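Side-chain contact in putative glucoamylase (Bacteroides uniformis, PDB 4GL3), which is probably a glycoside hydrolase of the glucoamylase type, inferred to release glucose units from alpha-glucan chains: residues I385-N390 and L395-F400. Numbering follows the deposited sequence.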
loop_
_atom_site.group_PDB
_atom_site.type_symbol
_atom_site.label_atom_id
_atom_site.label_comp_id
_atom_site.label_asym_id
_atom_site.label_seq_id
_atom_site.Cartn_x
_atom_site.Cartn_y
_atom_site.Cartn_z
ATOM N N ILE A 385 6.306 -6.692 4.083
ATOM C CA ILE A 385 6.980 -7.701 3.245
ATOM C C ILE A 385 7.610 -7.000 2.051
ATOM O O ILE A 385 8.781 -7.201 1.725
ATOM C CB ILE A 385 6.022 -8.794 2.685
ATOM C CG1 ILE A 385 5.336 -9.571 3.779
ATOM C CG2 ILE A 385 6.798 -9.804 1.808
ATOM C CD1 ILE A 385 4.121 -10.359 3.304
ATOM N N VAL A 386 6.810 -6.184 1.366
ATOM C CA VAL A 386 7.200 -5.652 0.071
ATOM C C VAL A 386 8.240 -4.553 0.154
ATOM O O VAL A 386 9.127 -4.491 -0.674
ATOM C CB VAL A 386 5.940 -5.171 -0.742
ATOM C CG1 VAL A 386 6.374 -4.445 -2.015
ATOM C CG2 VAL A 386 5.058 -6.360 -1.083
HETATM N N MSE A 387 8.149 -3.667 1.143
HETATM C CA MSE A 387 9.103 -2.549 1.237
HETATM C C MSE A 387 10.433 -3.045 1.766
HETATM O O MSE A 387 11.468 -2.544 1.357
HETATM C CB MSE A 387 8.551 -1.383 2.091
HETATM C CG MSE A 387 7.294 -0.725 1.492
HETATM SE SE MSE A 387 7.571 0.094 -0.253
HETATM C CE MSE A 387 8.214 1.858 0.208
ATOM N N ILE A 388 10.423 -4.077 2.615
ATOM C CA ILE A 388 11.666 -4.734 2.993
ATOM C C ILE A 388 12.301 -5.239 1.715
ATOM O O ILE A 388 13.492 -5.003 1.476
ATOM C CB ILE A 388 11.497 -5.879 4.029
ATOM C CG1 ILE A 388 11.187 -5.298 5.428
ATOM C CG2 ILE A 388 12.743 -6.799 4.066
ATOM C CD1 ILE A 388 10.700 -6.343 6.437
ATOM N N GLU A 389 11.530 -5.889 0.850
ATOM C CA GLU A 389 12.175 -6.403 -0.355
ATOM C C GLU A 389 12.711 -5.276 -1.279
ATOM O O GLU A 389 13.800 -5.412 -1.857
ATOM C CB GLU A 389 11.234 -7.310 -1.173
ATOM C CG GLU A 389 11.944 -8.072 -2.268
ATOM C CD GLU A 389 13.058 -8.947 -1.712
ATOM O OE1 GLU A 389 12.808 -9.548 -0.639
ATOM O OE2 GLU A 389 14.145 -9.029 -2.341
ATOM N N ASN A 390 11.924 -4.218 -1.473
ATOM C CA ASN A 390 12.402 -3.083 -2.236
ATOM C C ASN A 390 13.728 -2.530 -1.693
ATOM O O ASN A 390 14.637 -2.242 -2.469
ATOM C CB ASN A 390 11.357 -1.972 -2.317
ATOM C CG ASN A 390 10.303 -2.248 -3.368
ATOM O OD1 ASN A 390 10.594 -2.948 -4.351
ATOM N ND2 ASN A 390 9.065 -1.697 -3.178
ATOM N N LEU A 395 13.150 -5.291 -6.033
ATOM C CA LEU A 395 12.382 -6.250 -6.816
ATOM C C LEU A 395 11.078 -5.699 -7.386
ATOM O O LEU A 395 10.876 -5.766 -8.614
ATOM C CB LEU A 395 12.037 -7.500 -5.985
ATOM C CG LEU A 395 11.248 -8.586 -6.732
ATOM C CD1 LEU A 395 12.097 -9.214 -7.873
ATOM C CD2 LEU A 395 10.793 -9.688 -5.767
ATOM N N ILE A 396 10.181 -5.180 -6.537
ATOM C CA ILE A 396 8.831 -4.831 -7.027
ATOM C C ILE A 396 8.866 -3.519 -7.820
ATOM O O ILE A 396 8.199 -3.380 -8.844
ATOM C CB ILE A 396 7.797 -4.793 -5.879
ATOM C CG1 ILE A 396 7.735 -6.154 -5.159
ATOM C CG2 ILE A 396 6.415 -4.372 -6.384
ATOM C CD1 ILE A 396 7.560 -7.376 -6.037
ATOM N N TRP A 397 9.682 -2.573 -7.348
ATOM C CA TRP A 397 10.001 -1.367 -8.103
ATOM C C TRP A 397 10.489 -1.649 -9.515
ATOM O O TRP A 397 10.000 -1.083 -10.466
ATOM C CB TRP A 397 11.098 -0.578 -7.406
ATOM C CG TRP A 397 10.660 0.151 -6.183
ATOM C CD1 TRP A 397 9.410 0.604 -5.887
ATOM C CD2 TRP A 397 11.508 0.578 -5.104
ATOM N NE1 TRP A 397 9.410 1.237 -4.670
ATOM C CE2 TRP A 397 10.694 1.266 -4.183
ATOM C CE3 TRP A 397 12.858 0.411 -4.817
ATOM C CZ2 TRP A 397 11.202 1.815 -2.991
ATOM C CZ3 TRP A 397 13.367 0.966 -3.648
ATOM C CH2 TRP A 397 12.531 1.657 -2.749
ATOM N N LYS A 398 11.446 -2.531 -9.681
ATOM C CA LYS A 398 11.925 -2.813 -11.045
ATOM C C LYS A 398 10.824 -3.379 -11.937
ATOM O O LYS A 398 10.735 -3.018 -13.097
ATOM C CB LYS A 398 13.127 -3.755 -11.053
ATOM C CG LYS A 398 14.396 -3.135 -10.485
ATOM C CD LYS A 398 15.576 -4.131 -10.548
ATOM C CE LYS A 398 16.458 -4.074 -9.309
ATOM N NZ LYS A 398 17.272 -2.829 -9.221
ATOM N N LEU A 399 9.995 -4.263 -11.402
ATOM C CA LEU A 399 8.942 -4.875 -12.206
ATOM C C LEU A 399 7.929 -3.809 -12.670
ATOM O O LEU A 399 7.640 -3.678 -13.872
ATOM C CB LEU A 399 8.252 -5.998 -11.401
ATOM C CG LEU A 399 9.132 -7.216 -11.148
ATOM C CD1 LEU A 399 8.555 -8.034 -10.018
ATOM C CD2 LEU A 399 9.357 -8.037 -12.426
ATOM N N PHE A 400 7.380 -3.062 -11.710
ATOM C CA PHE A 400 6.330 -2.093 -11.995
ATOM C C PHE A 400 6.843 -0.997 -12.940
ATOM O O PHE A 400 6.176 -0.662 -13.907
ATOM C CB PHE A 400 5.781 -1.497 -10.705
ATOM C CG PHE A 400 4.669 -0.509 -10.914
ATOM C CD1 PHE A 400 3.349 -0.950 -11.037
ATOM C CD2 PHE A 400 4.918 0.861 -10.939
ATOM C CE1 PHE A 400 2.322 -0.054 -11.225
ATOM C CE2 PHE A 400 3.869 1.760 -11.115
ATOM C CZ PHE A 400 2.585 1.300 -11.278
#
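N390 of helix 378-393 lays its carboxamide flat on the indole of W397, a worked example of how one asparagine can join two helices at a sharp bend in the chain. Amide and ring planes lie 6° apart, with CG of N390 3.5 Å above the ring plane, while CB of N390 sits over the six-membered ring in a CH-pi contact. With its CG turned beside its own backbone N (chi1 -80°), N390 brings OD1 to the first turn of helix 395-401. There W397 N donates a nearly straight bond of 3.2 Å to N390 OD1, the donor tilted from the carbonyl plane, and I396 N adds a weak, bent one. N390 ND2 donates to the M257 carbonyl and W397 NE1 to that of Y256. Beside this pair, I396 CG1 meets V386 CG1 at 3.8 Å, and M62 of helix 54-69 packs on both side chains. Were W397 replaced by an alanine, the N390 amide would probably lose the ring it lies on and the Y256 carbonyl its indole donor. The chemistry implies a helix start where a buried side-chain carbonyl bonds one early N-H well and a second weakly, the short segments' axes making an angle of 86°.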